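Long-range contacts in acyl-CoA dehydrogenase (Geobacillus kaustophilus, PDB 2PG0), which probably uses bound FAD to introduce an alpha-beta double bond into acyl chains carried as thioesters: residues T125-T130 / L169-C174; A139-T144 / G156-I161; G198-R203 / F219-K224. All blocks are in the same frame, centred on the assembly; numbering follows the deposited sequence.

In the fold
All three contacts lie in the beta-rich middle domain of the acyl-CoA dehydrogenase fold. Interaction 1 belongs to one sheet, while interactions 2 and 3 reach a second, in which strand 151-161 runs beside strands 216-220 and 223-226. The centres of interactions 1 and 2 are about 9 Å apart, and Lys158 joins them: its NZ lies 2.8 Å from both Met129 O and Ala173 O, probable hydrogen bonds. Interactions 2 and 3 meet through Gly156 O and Phe220 N, 2.9 Å apart. Interactions 1 and 3 pack through Ile170 CD1 and Phe199 CZ, 3.6 Å apart. Interactions 1 and 2 touch FAD, whereas the nearest atoms of the Phe220 side chain and FAD are about 10 Å apart.

Interaction 1: residues T125-T130 / L169-C174; sequences TAIAMT and LIVVAC. With FAD (flavin-adenine dinucleotide), chain C.
Strands 125-128 and 169-174 run parallel, their axes 4.5 Å apart at closest approach, with Thr125 opposite Leu169 and Ala128 opposite Val172. Four backbone hydrogen bonds join them in the staggered pattern of a parallel pair: Ala126 and Ala128 each use both N and O towards the other strand. The straightest runs from Ala173 N to Ala128 O (3.0 Å, 175° at the hydrogen). Side chains alternate between two faces. On the face of Thr125 and Ile127, CG1 of Ile127 stands anti to its backbone N (chi1 -174°), which lays it alongside Val171, 4.2 Å from Val171 CB; helix 89-105 packs on this face. Thr125 puts CG2 beside Leu169 CB, while its OG1 bonds His94. On the other face the small Ala128 presents CB to the CG2 branch of Ile170 at 3.9 Å, and Ile161 of strand 151-161 reaches both Ala126 and Ala128.

Because Ile127 turns its backbone O away from strand 169-174, that oxygen is available to the flavin, accepting from FAD N3 at 2.9 Å. Just past the strand, Met129 N and Thr130 N grip FAD O2 together, the latter at 3.0 Å and nearly straight (171°). Thr130 OG1, placed anti to its own carbonyl carbon, donates to FAD N1 at 2.8 Å. Three donors thus converge on the N1-C2-O2 edge, and they would be expected to stabilise negative charge gathering there when the flavin is reduced. Pairing of a parallel inner strand with an outermost strand that, together with the loop following it, holds the flavin pyrimidine ring through backbone atoms and Thr130 OG1 is characteristic of the FAD site in the middle domain of acyl-CoA dehydrogenases.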
loop_
_atom_site.group_PDB
_atom_site.type_symbol
_atom_site.label_atom_id
_atom_site.label_comp_id
_atom_site.label_asym_id
_atom_site.label_seq_id
_atom_site.Cartn_x
_atom_site.Cartn_y
_atom_site.Cartn_z
ATOM N N THR A 125 -34.068 -18.967 10.247
ATOM C CA THR A 125 -34.323 -17.531 10.284
ATOM C C THR A 125 -33.491 -16.728 9.289
ATOM O O THR A 125 -32.427 -17.165 8.836
ATOM C CB THR A 125 -34.108 -16.949 11.705
ATOM O OG1 THR A 125 -32.758 -17.164 12.118
ATOM C CG2 THR A 125 -35.055 -17.597 12.720
ATOM N N ALA A 126 -33.989 -15.531 8.984
ATOM C CA ALA A 126 -33.291 -14.566 8.140
ATOM C C ALA A 126 -33.647 -13.164 8.611
ATOM O O ALA A 126 -34.629 -12.966 9.330
ATOM C CB ALA A 126 -33.687 -14.745 6.695
ATOM N N ILE A 127 -32.832 -12.194 8.217
ATOM C CA ILE A 127 -33.123 -10.798 8.520
ATOM C C ILE A 127 -33.083 -9.975 7.229
ATOM O O ILE A 127 -32.158 -10.126 6.418
ATOM C CB ILE A 127 -32.199 -10.246 9.640
ATOM C CG1 ILE A 127 -32.628 -8.829 10.044
ATOM C CG2 ILE A 127 -30.699 -10.354 9.254
ATOM C CD1 ILE A 127 -32.229 -8.443 11.453
ATOM N N ALA A 128 -34.108 -9.142 7.034
ATOM C CA ALA A 128 -34.271 -8.401 5.787
ATOM C C ALA A 128 -34.353 -6.899 6.031
ATOM O O ALA A 128 -35.393 -6.373 6.451
ATOM C CB ALA A 128 -35.487 -8.902 5.001
ATOM N N MET A 129 -33.228 -6.237 5.773
ATOM C CA MET A 129 -33.071 -4.793 5.942
ATOM C C MET A 129 -32.950 -4.182 4.537
ATOM O O MET A 129 -33.768 -3.353 4.127
ATOM C CB MET A 129 -31.783 -4.469 6.734
ATOM C CG MET A 129 -31.697 -4.937 8.206
ATOM S SD MET A 129 -30.042 -4.667 8.948
ATOM C CE MET A 129 -29.432 -6.347 8.997
ATOM N N THR A 130 -31.943 -4.647 3.801
ATOM C CA THR A 130 -31.525 -4.078 2.514
ATOM C C THR A 130 -32.594 -4.134 1.419
ATOM O O THR A 130 -33.291 -5.140 1.255
ATOM C CB THR A 130 -30.228 -4.776 2.031
ATOM O OG1 THR A 130 -29.264 -4.736 3.092
ATOM C CG2 THR A 130 -29.644 -4.091 0.796
ATOM N N LEU A 169 -38.842 -17.982 9.041
ATOM C CA LEU A 169 -39.119 -16.790 9.833
ATOM C C LEU A 169 -38.190 -15.687 9.344
ATOM O O LEU A 169 -36.975 -15.847 9.383
ATOM C CB LEU A 169 -38.824 -17.038 11.315
ATOM C CG LEU A 169 -39.703 -17.944 12.176
ATOM C CD1 LEU A 169 -39.245 -17.813 13.621
ATOM C CD2 LEU A 169 -41.180 -17.581 12.058
ATOM N N ILE A 170 -38.751 -14.576 8.884
ATOM C CA ILE A 170 -37.913 -13.476 8.407
ATOM C C ILE A 170 -38.194 -12.220 9.236
ATOM O O ILE A 170 -39.328 -11.750 9.291
ATOM C CB ILE A 170 -38.097 -13.213 6.875
ATOM C CG1 ILE A 170 -37.877 -14.490 6.048
ATOM C CG2 ILE A 170 -37.137 -12.128 6.390
ATOM C CD1 ILE A 170 -39.143 -15.348 5.851
ATOM N N VAL A 171 -37.165 -11.705 9.905
ATOM C CA VAL A 171 -37.275 -10.424 10.607
ATOM C C VAL A 171 -37.161 -9.293 9.571
ATOM O O VAL A 171 -36.096 -9.080 8.984
ATOM C CB VAL A 171 -36.221 -10.280 11.723
ATOM C CG1 VAL A 171 -36.322 -8.902 12.388
ATOM C CG2 VAL A 171 -36.374 -11.405 12.771
ATOM N N VAL A 172 -38.269 -8.589 9.341
ATOM C CA VAL A 172 -38.347 -7.585 8.271
ATOM C C VAL A 172 -38.386 -6.151 8.816
ATOM O O VAL A 172 -39.245 -5.812 9.634
ATOM C CB VAL A 172 -39.559 -7.839 7.327
ATOM C CG1 VAL A 172 -39.613 -6.800 6.201
ATOM C CG2 VAL A 172 -39.494 -9.252 6.741
ATOM N N ALA A 173 -37.450 -5.319 8.356
ATOM C CA ALA A 173 -37.452 -3.893 8.695
ATOM C C ALA A 173 -38.354 -3.164 7.706
ATOM O O ALA A 173 -38.144 -3.230 6.497
ATOM C CB ALA A 173 -36.032 -3.318 8.669
ATOM N N CYS A 174 -39.373 -2.484 8.222
ATOM C CA CYS A 174 -40.343 -1.809 7.362
ATOM C C CYS A 174 -40.796 -0.492 7.974
ATOM O O CYS A 174 -40.621 -0.264 9.168
ATOM C CB CYS A 174 -41.546 -2.713 7.111
ATOM S SG CYS A 174 -42.209 -3.403 8.621
HETATM P PA FAD C . -24.693 1.011 -1.412
HETATM O O1A FAD C . -25.513 1.457 -2.585
HETATM O O2A FAD C . -25.276 1.415 -0.081
HETATM O O5B FAD C . -23.189 1.582 -1.564
HETATM C C5B FAD C . -22.453 1.361 -2.758
HETATM C C4B FAD C . -21.019 1.843 -2.529
HETATM O O4B FAD C . -21.049 3.222 -2.193
HETATM C C3B FAD C . -20.376 1.112 -1.352
HETATM O O3B FAD C . -19.005 0.884 -1.596
HETATM C C2B FAD C . -20.498 2.097 -0.215
HETATM O O2B FAD C . -19.530 1.905 0.800
HETATM C C1B FAD C . -20.360 3.421 -0.967
HETATM N N9A FAD C . -20.914 4.526 -0.165
HETATM C C8A FAD C . -22.230 4.745 0.164
HETATM N N7A FAD C . -22.298 5.855 0.932
HETATM C C5A FAD C . -21.048 6.343 1.097
HETATM C C6A FAD C . -20.554 7.446 1.783
HETATM N N6A FAD C . -21.371 8.178 2.547
HETATM N N1A FAD C . -19.195 7.693 1.778
HETATM C C2A FAD C . -18.326 6.863 1.093
HETATM N N3A FAD C . -18.821 5.773 0.399
HETATM C C4A FAD C . -20.163 5.516 0.410
HETATM N N1 FAD C . -28.759 -7.374 3.698
HETATM C C2 FAD C . -29.695 -7.730 4.654
HETATM O O2 FAD C . -30.449 -6.872 5.118
HETATM N N3 FAD C . -29.792 -9.050 5.075
HETATM C C4 FAD C . -28.958 -10.011 4.541
HETATM O O4 FAD C . -29.060 -11.182 4.912
HETATM C C4X FAD C . -28.003 -9.648 3.585
HETATM N N5 FAD C . -27.155 -10.602 3.043
HETATM C C5X FAD C . -26.229 -10.257 2.075
HETATM C C6 FAD C . -25.413 -11.244 1.536
HETATM C C7 FAD C . -24.472 -10.908 0.566
HETATM C C7M FAD C . -23.604 -12.009 0.024
HETATM C C8 FAD C . -24.357 -9.573 0.134
HETATM C C8M FAD C . -23.366 -9.138 -0.909
HETATM C C9 FAD C . -25.182 -8.593 0.670
HETATM C C9A FAD C . -26.123 -8.924 1.651
HETATM N N10 FAD C . -26.954 -7.952 2.211
HETATM C C10 FAD C . -27.905 -8.318 3.159
HETATM C "C1'" FAD C . -26.822 -6.488 1.847
HETATM C "C2'" FAD C . -25.533 -5.780 2.298
HETATM O "O2'" FAD C . -25.515 -5.468 3.676
HETATM C "C3'" FAD C . -25.420 -4.499 1.478
HETATM O "O3'" FAD C . -24.987 -4.883 0.190
HETATM C "C4'" FAD C . -24.471 -3.442 2.063
HETATM O "O4'" FAD C . -24.972 -2.889 3.267
HETATM C "C5'" FAD C . -24.203 -2.305 1.077
HETATM O "O5'" FAD C . -25.414 -1.773 0.572
HETATM P P FAD C . -25.602 -1.638 -1.018
HETATM O O1P FAD C . -25.302 -2.951 -1.694
HETATM O O2P FAD C . -26.989 -1.147 -1.325
HETATM O O3P FAD C . -24.472 -0.583 -1.494
#

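Interaction 2: residues A139-T144 / G156-I161; sequences ANISTT and GQKTFI. With FAD (flavin-adenine dinucleotide), chain C.
Lys158 bends at its second torsion (chi2 -68°) and then runs extended, carrying CE and NZ to Thr143, whose OG1 sits beside its own backbone N (chi1 -64°). The contact joins the loop that leads into strand 144-148 to strand 151-161, in the middle beta domain of the acyl-CoA dehydrogenase fold. CE of Lys158 comes to 3.6 Å from Thr143 OG1, and the side chains of Ile141 and Lys158 cross obliquely, with CD1 of Ile141 4.1 Å from NZ of Lys158. Both polar ends converge on Glu131: NZ forms a salt bridge with it and Thr143 OG1 a hydrogen bond, so a buried positive charge is met directly by a carboxylate, which would probably keep the lysine protonated. Gly156 lets Thr143 approach, for any CB there would collide with OG1, and its phi of 157° by itself demands glycine. A water also spans the gap, accepting from Gln157 N at 3.0 Å and giving a weak bond to Thr143 OG1.

Farther on, the chain turns a corner at Phe160 and reaches FAD. CB of Phe160 lies against the isoalloxazine, and ring atom CD2 is 3.7 Å from the ribityl carbon C1'; Thr159 OG1 stands above the centre of one ring face, while Tyr347 of the second subunit meets the ring edge-to-face. An alanine in place of Phe160 would remove the ring and would probably loosen both the packing on C1' and the aromatic contact between subunits. Next to it, CD1 of Ile161 reaches FAD N3 at 3.7 Å.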
loop_
_atom_site.group_PDB
_atom_site.type_symbol
_atom_site.label_atom_id
_atom_site.label_comp_id
_atom_site.label_asym_id
_atom_site.label_seq_id
_atom_site.Cartn_x
_atom_site.Cartn_y
_atom_site.Cartn_z
ATOM N N ALA A 139 -31.880 4.166 6.831
ATOM C CA ALA A 139 -32.991 5.028 7.237
ATOM C C ALA A 139 -33.915 5.350 6.056
ATOM O O ALA A 139 -35.060 5.752 6.254
ATOM C CB ALA A 139 -32.475 6.306 7.899
ATOM N N ASN A 140 -33.420 5.126 4.834
ATOM C CA ASN A 140 -34.141 5.452 3.601
ATOM C C ASN A 140 -34.882 4.272 2.951
ATOM O O ASN A 140 -35.316 4.359 1.799
ATOM C CB ASN A 140 -33.179 6.101 2.592
ATOM C CG ASN A 140 -33.901 6.823 1.471
ATOM O OD1 ASN A 140 -34.865 7.556 1.706
ATOM N ND2 ASN A 140 -33.437 6.621 0.240
ATOM N N ILE A 141 -35.028 3.170 3.685
ATOM C CA ILE A 141 -35.825 2.028 3.207
ATOM C C ILE A 141 -37.281 2.451 2.984
ATOM O O ILE A 141 -37.775 3.350 3.669
ATOM C CB ILE A 141 -35.755 0.817 4.173
ATOM C CG1 ILE A 141 -36.178 1.210 5.596
ATOM C CG2 ILE A 141 -34.357 0.189 4.142
ATOM C CD1 ILE A 141 -36.501 0.017 6.501
ATOM N N SER A 142 -37.956 1.827 2.026
ATOM C CA SER A 142 -39.310 2.248 1.684
ATOM C C SER A 142 -40.384 1.155 1.765
ATOM O O SER A 142 -41.555 1.411 1.455
ATOM C CB SER A 142 -39.321 2.942 0.319
ATOM O OG SER A 142 -38.968 2.041 -0.715
ATOM N N THR A 143 -40.000 -0.049 2.197
ATOM C CA THR A 143 -40.985 -1.106 2.473
ATOM C C THR A 143 -41.949 -0.593 3.541
ATOM O O THR A 143 -41.520 -0.130 4.591
ATOM C CB THR A 143 -40.322 -2.448 2.920
ATOM O OG1 THR A 143 -39.521 -2.969 1.849
ATOM C CG2 THR A 143 -41.382 -3.493 3.287
ATOM N N THR A 144 -43.248 -0.652 3.248
ATOM C CA THR A 144 -44.260 -0.154 4.169
ATOM C C THR A 144 -45.068 -1.279 4.806
ATOM O O THR A 144 -45.280 -2.332 4.202
ATOM C CB THR A 144 -45.253 0.821 3.480
ATOM O OG1 THR A 144 -45.914 0.150 2.405
ATOM C CG2 THR A 144 -44.527 2.047 2.943
ATOM N N GLY A 156 -43.300 -4.003 -0.490
ATOM C CA GLY A 156 -41.893 -3.663 -0.647
ATOM C C GLY A 156 -41.065 -4.807 -1.177
ATOM O O GLY A 156 -41.590 -5.865 -1.520
ATOM N N GLN A 157 -39.762 -4.574 -1.253
ATOM C CA GLN A 157 -38.833 -5.544 -1.798
ATOM C C GLN A 157 -37.562 -5.473 -0.973
ATOM O O GLN A 157 -37.094 -4.386 -0.616
ATOM C CB GLN A 157 -38.552 -5.241 -3.272
ATOM C CG GLN A 157 -37.601 -6.209 -3.971
ATOM C CD GLN A 157 -37.442 -5.908 -5.457
ATOM O OE1 GLN A 157 -38.307 -5.285 -6.069
ATOM N NE2 GLN A 157 -36.342 -6.369 -6.043
ATOM N N LYS A 158 -37.039 -6.648 -0.639
ATOM C CA LYS A 158 -35.790 -6.771 0.092
ATOM C C LYS A 158 -34.814 -7.536 -0.776
ATOM O O LYS A 158 -35.214 -8.401 -1.550
ATOM C CB LYS A 158 -36.010 -7.487 1.431
ATOM C CG LYS A 158 -36.922 -6.733 2.405
ATOM C CD LYS A 158 -36.263 -5.460 2.906
ATOM C CE LYS A 158 -37.113 -4.745 3.930
ATOM N NZ LYS A 158 -36.539 -3.402 4.247
ATOM N N THR A 159 -33.531 -7.215 -0.656
ATOM C CA THR A 159 -32.549 -7.739 -1.591
ATOM C C THR A 159 -31.328 -8.295 -0.851
ATOM O O THR A 159 -31.032 -7.869 0.268
ATOM C CB THR A 159 -32.146 -6.653 -2.622
ATOM O OG1 THR A 159 -31.276 -7.211 -3.620
ATOM C CG2 THR A 159 -31.452 -5.514 -1.935
ATOM N N PHE A 160 -30.650 -9.250 -1.490
ATOM C CA PHE A 160 -29.468 -9.922 -0.928
ATOM C C PHE A 160 -29.730 -10.647 0.403
ATOM O O PHE A 160 -28.882 -10.620 1.300
ATOM C CB PHE A 160 -28.309 -8.939 -0.699
ATOM C CG PHE A 160 -27.979 -8.063 -1.872
ATOM C CD1 PHE A 160 -27.640 -8.608 -3.104
ATOM C CD2 PHE A 160 -27.946 -6.679 -1.715
ATOM C CE1 PHE A 160 -27.314 -7.781 -4.187
ATOM C CE2 PHE A 160 -27.617 -5.849 -2.786
ATOM C CZ PHE A 160 -27.298 -6.401 -4.018
ATOM N N ILE A 161 -30.870 -11.313 0.543
ATOM C CA ILE A 161 -31.216 -11.890 1.844
ATOM C C ILE A 161 -30.580 -13.274 2.043
ATOM O O ILE A 161 -30.885 -14.223 1.320
ATOM C CB ILE A 161 -32.763 -11.925 2.072
ATOM C CG1 ILE A 161 -33.359 -10.510 1.951
ATOM C CG2 ILE A 161 -33.114 -12.585 3.437
ATOM C CD1 ILE A 161 -32.589 -9.394 2.696
HETATM P PA FAD C . -24.693 1.011 -1.412
HETATM O O1A FAD C . -25.513 1.457 -2.585
HETATM O O2A FAD C . -25.276 1.415 -0.081
HETATM O O5B FAD C . -23.189 1.582 -1.564
HETATM C C5B FAD C . -22.453 1.361 -2.758
HETATM C C4B FAD C . -21.019 1.843 -2.529
HETATM O O4B FAD C . -21.049 3.222 -2.193
HETATM C C3B FAD C . -20.376 1.112 -1.352
HETATM O O3B FAD C . -19.005 0.884 -1.596
HETATM C C2B FAD C . -20.498 2.097 -0.215
HETATM O O2B FAD C . -19.530 1.905 0.800
HETATM C C1B FAD C . -20.360 3.421 -0.967
HETATM N N9A FAD C . -20.914 4.526 -0.165
HETATM C C8A FAD C . -22.230 4.745 0.164
HETATM N N7A FAD C . -22.298 5.855 0.932
HETATM C C5A FAD C . -21.048 6.343 1.097
HETATM C C6A FAD C . -20.554 7.446 1.783
HETATM N N6A FAD C . -21.371 8.178 2.547
HETATM N N1A FAD C . -19.195 7.693 1.778
HETATM C C2A FAD C . -18.326 6.863 1.093
HETATM N N3A FAD C . -18.821 5.773 0.399
HETATM C C4A FAD C . -20.163 5.516 0.410
HETATM N N1 FAD C . -28.759 -7.374 3.698
HETATM C C2 FAD C . -29.695 -7.730 4.654
HETATM O O2 FAD C . -30.449 -6.872 5.118
HETATM N N3 FAD C . -29.792 -9.050 5.075
HETATM C C4 FAD C . -28.958 -10.011 4.541
HETATM O O4 FAD C . -29.060 -11.182 4.912
HETATM C C4X FAD C . -28.003 -9.648 3.585
HETATM N N5 FAD C . -27.155 -10.602 3.043
HETATM C C5X FAD C . -26.229 -10.257 2.075
HETATM C C6 FAD C . -25.413 -11.244 1.536
HETATM C C7 FAD C . -24.472 -10.908 0.566
HETATM C C7M FAD C . -23.604 -12.009 0.024
HETATM C C8 FAD C . -24.357 -9.573 0.134
HETATM C C8M FAD C . -23.366 -9.138 -0.909
HETATM C C9 FAD C . -25.182 -8.593 0.670
HETATM C C9A FAD C . -26.123 -8.924 1.651
HETATM N N10 FAD C . -26.954 -7.952 2.211
HETATM C C10 FAD C . -27.905 -8.318 3.159
HETATM C "C1'" FAD C . -26.822 -6.488 1.847
HETATM C "C2'" FAD C . -25.533 -5.780 2.298
HETATM O "O2'" FAD C . -25.515 -5.468 3.676
HETATM C "C3'" FAD C . -25.420 -4.499 1.478
HETATM O "O3'" FAD C . -24.987 -4.883 0.190
HETATM C "C4'" FAD C . -24.471 -3.442 2.063
HETATM O "O4'" FAD C . -24.972 -2.889 3.267
HETATM C "C5'" FAD C . -24.203 -2.305 1.077
HETATM O "O5'" FAD C . -25.414 -1.773 0.572
HETATM P P FAD C . -25.602 -1.638 -1.018
HETATM O O1P FAD C . -25.302 -2.951 -1.694
HETATM O O2P FAD C . -26.989 -1.147 -1.325
HETATM O O3P FAD C . -24.472 -0.583 -1.494
HETATM O O HOH W 1 -38.969 -1.663 -1.137
#

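Interaction 3: residues G198-R203 / F219-K224; sequences GFTRGR and FFQDAK
Gly198 O is held by two hydrogen bonds: Gln221 N donates at 2.9 Å, almost straight (171°) and in the carbonyl plane, and a water donates from 2.9 Å, though that water cannot serve all its neighbouring acceptors at once. The same water bonds Thr200 OG1. Thr200 and Phe219 form an antiparallel hydrogen-bonded pair, each N bonded to the other's O.

Phe199 and Phe220, a non-hydrogen-bonded pair, send their rings out on one face, next to each other with a common direction. Their planes differ by only 11°, but the offset leaves little face-to-face overlap, and they touch chiefly where Phe199 CD1 meets Phe220 CE1 at 3.5 Å. CZ of Phe199 also lies over the rim of the Arg201 guanidinium, whose NH2 bonds Ala167 O. On the other face, Thr200 OG1 comes 3.4 Å from Phe219 CB, and the Phe219 ring turns its edge to the backbone of Gly202, with CE2 3.7 Å from Gly202 N.

Gly198 packs against the corner at residues 221-222; a CB on Gly198 would clash with Gln221 O, Asp222 O and Ala223 CA. There Asp222 and Ala223 both face Val154 of strand 151-161: a G1 beta bulge in the antiparallel sheet of the middle domain.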
loop_
_atom_site.group_PDB
_atom_site.type_symbol
_atom_site.label_atom_id
_atom_site.label_comp_id
_atom_site.label_asym_id
_atom_site.label_seq_id
_atom_site.Cartn_x
_atom_site.Cartn_y
_atom_site.Cartn_z
ATOM N N GLY A 198 -49.204 -13.051 -0.103
ATOM C CA GLY A 198 -48.559 -11.848 -0.659
ATOM C C GLY A 198 -47.037 -11.809 -0.557
ATOM O O GLY A 198 -46.397 -10.889 -1.082
ATOM N N PHE A 199 -46.469 -12.804 0.120
ATOM C CA PHE A 199 -45.029 -12.918 0.330
ATOM C C PHE A 199 -44.470 -13.957 -0.632
ATOM O O PHE A 199 -44.854 -15.128 -0.587
ATOM C CB PHE A 199 -44.753 -13.293 1.798
ATOM C CG PHE A 199 -43.337 -13.751 2.084
ATOM C CD1 PHE A 199 -42.234 -13.051 1.594
ATOM C CD2 PHE A 199 -43.113 -14.868 2.892
ATOM C CE1 PHE A 199 -40.927 -13.478 1.879
ATOM C CE2 PHE A 199 -41.814 -15.295 3.188
ATOM C CZ PHE A 199 -40.722 -14.601 2.672
ATOM N N THR A 200 -43.589 -13.515 -1.526
ATOM C CA THR A 200 -42.922 -14.419 -2.453
ATOM C C THR A 200 -41.411 -14.208 -2.410
ATOM O O THR A 200 -40.918 -13.258 -1.795
ATOM C CB THR A 200 -43.429 -14.266 -3.910
ATOM O OG1 THR A 200 -43.172 -12.934 -4.374
ATOM C CG2 THR A 200 -44.924 -14.576 -4.006
ATOM N N ARG A 201 -40.686 -15.110 -3.063
ATOM C CA ARG A 201 -39.233 -15.067 -3.060
ATOM C C ARG A 201 -38.718 -15.150 -4.494
ATOM O O ARG A 201 -39.360 -15.746 -5.367
ATOM C CB ARG A 201 -38.687 -16.205 -2.186
ATOM C CG ARG A 201 -39.360 -16.260 -0.806
ATOM C CD ARG A 201 -39.378 -17.648 -0.195
ATOM N NE ARG A 201 -38.399 -17.732 0.871
ATOM C CZ ARG A 201 -38.666 -17.966 2.154
ATOM N NH1 ARG A 201 -39.906 -18.193 2.591
ATOM N NH2 ARG A 201 -37.658 -17.994 3.001
ATOM N N GLY A 202 -37.571 -14.528 -4.745
ATOM C CA GLY A 202 -36.961 -14.603 -6.061
ATOM C C GLY A 202 -36.192 -15.899 -6.226
ATOM O O GLY A 202 -35.988 -16.640 -5.257
ATOM N N ARG A 203 -35.785 -16.177 -7.461
ATOM C CA ARG A 203 -34.852 -17.265 -7.751
ATOM C C ARG A 203 -33.528 -16.969 -7.038
ATOM O O ARG A 203 -33.181 -15.799 -6.835
ATOM C CB ARG A 203 -34.633 -17.403 -9.267
ATOM C CG ARG A 203 -34.160 -16.122 -9.978
ATOM C CD ARG A 203 -33.530 -16.422 -11.352
ATOM N NE ARG A 203 -32.764 -15.284 -11.881
ATOM C CZ ARG A 203 -32.975 -14.696 -13.061
ATOM N NH1 ARG A 203 -33.937 -15.126 -13.877
ATOM N NH2 ARG A 203 -32.211 -13.671 -13.435
ATOM N N PHE A 219 -40.209 -10.478 -1.870
ATOM C CA PHE A 219 -41.227 -9.579 -2.407
ATOM C C PHE A 219 -42.470 -9.603 -1.535
ATOM O O PHE A 219 -42.961 -10.673 -1.162
ATOM C CB PHE A 219 -41.573 -9.965 -3.845
ATOM C CG PHE A 219 -40.387 -9.962 -4.772
ATOM C CD1 PHE A 219 -39.948 -8.776 -5.358
ATOM C CD2 PHE A 219 -39.709 -11.144 -5.063
ATOM C CE1 PHE A 219 -38.843 -8.770 -6.222
ATOM C CE2 PHE A 219 -38.600 -11.145 -5.924
ATOM C CZ PHE A 219 -38.170 -9.950 -6.498
ATOM N N PHE A 220 -42.955 -8.412 -1.199
ATOM C CA PHE A 220 -44.161 -8.261 -0.405
ATOM C C PHE A 220 -45.141 -7.441 -1.229
ATOM O O PHE A 220 -44.941 -6.235 -1.433
ATOM C CB PHE A 220 -43.855 -7.584 0.938
ATOM C CG PHE A 220 -42.770 -8.271 1.740
ATOM C CD1 PHE A 220 -43.063 -9.378 2.536
ATOM C CD2 PHE A 220 -41.454 -7.811 1.698
ATOM C CE1 PHE A 220 -42.062 -10.015 3.274
ATOM C CE2 PHE A 220 -40.449 -8.442 2.431
ATOM C CZ PHE A 220 -40.751 -9.546 3.219
ATOM N N GLN A 221 -46.164 -8.120 -1.741
ATOM C CA GLN A 221 -47.234 -7.489 -2.501
ATOM C C GLN A 221 -48.524 -7.655 -1.705
ATOM O O GLN A 221 -49.161 -8.712 -1.743
ATOM C CB GLN A 221 -47.330 -8.096 -3.908
ATOM C CG GLN A 221 -46.077 -7.812 -4.765
ATOM C CD GLN A 221 -45.941 -8.695 -6.000
ATOM O OE1 GLN A 221 -44.932 -9.394 -6.162
ATOM N NE2 GLN A 221 -46.944 -8.658 -6.887
ATOM N N ASP A 222 -48.873 -6.605 -0.959
ATOM C CA ASP A 222 -49.981 -6.621 0.003
ATOM C C ASP A 222 -49.908 -7.824 0.939
ATOM O O ASP A 222 -50.895 -8.542 1.127
ATOM C CB ASP A 222 -51.335 -6.566 -0.710
ATOM C CG ASP A 222 -51.565 -5.241 -1.402
ATOM O OD1 ASP A 222 -51.417 -4.185 -0.741
ATOM O OD2 ASP A 222 -51.883 -5.261 -2.609
ATOM N N ALA A 223 -48.727 -8.034 1.514
ATOM C CA ALA A 223 -48.486 -9.159 2.407
ATOM C C ALA A 223 -49.310 -8.976 3.667
ATOM O O ALA A 223 -49.232 -7.933 4.317
ATOM C CB ALA A 223 -47.011 -9.263 2.738
ATOM N N LYS A 224 -50.111 -9.991 3.991
ATOM C CA LYS A 224 -51.017 -9.936 5.137
ATOM C C LYS A 224 -50.352 -10.582 6.350
ATOM O O LYS A 224 -50.354 -11.808 6.493
ATOM C CB LYS A 224 -52.344 -10.632 4.800
ATOM C CG LYS A 224 -53.529 -10.157 5.626
ATOM C CD LYS A 224 -54.786 -10.991 5.349
ATOM C CE LYS A 224 -55.990 -10.484 6.149
ATOM N NZ LYS A 224 -56.354 -9.070 5.808
HETATM O O HOH W 2 -45.185 -11.104 -3.741
#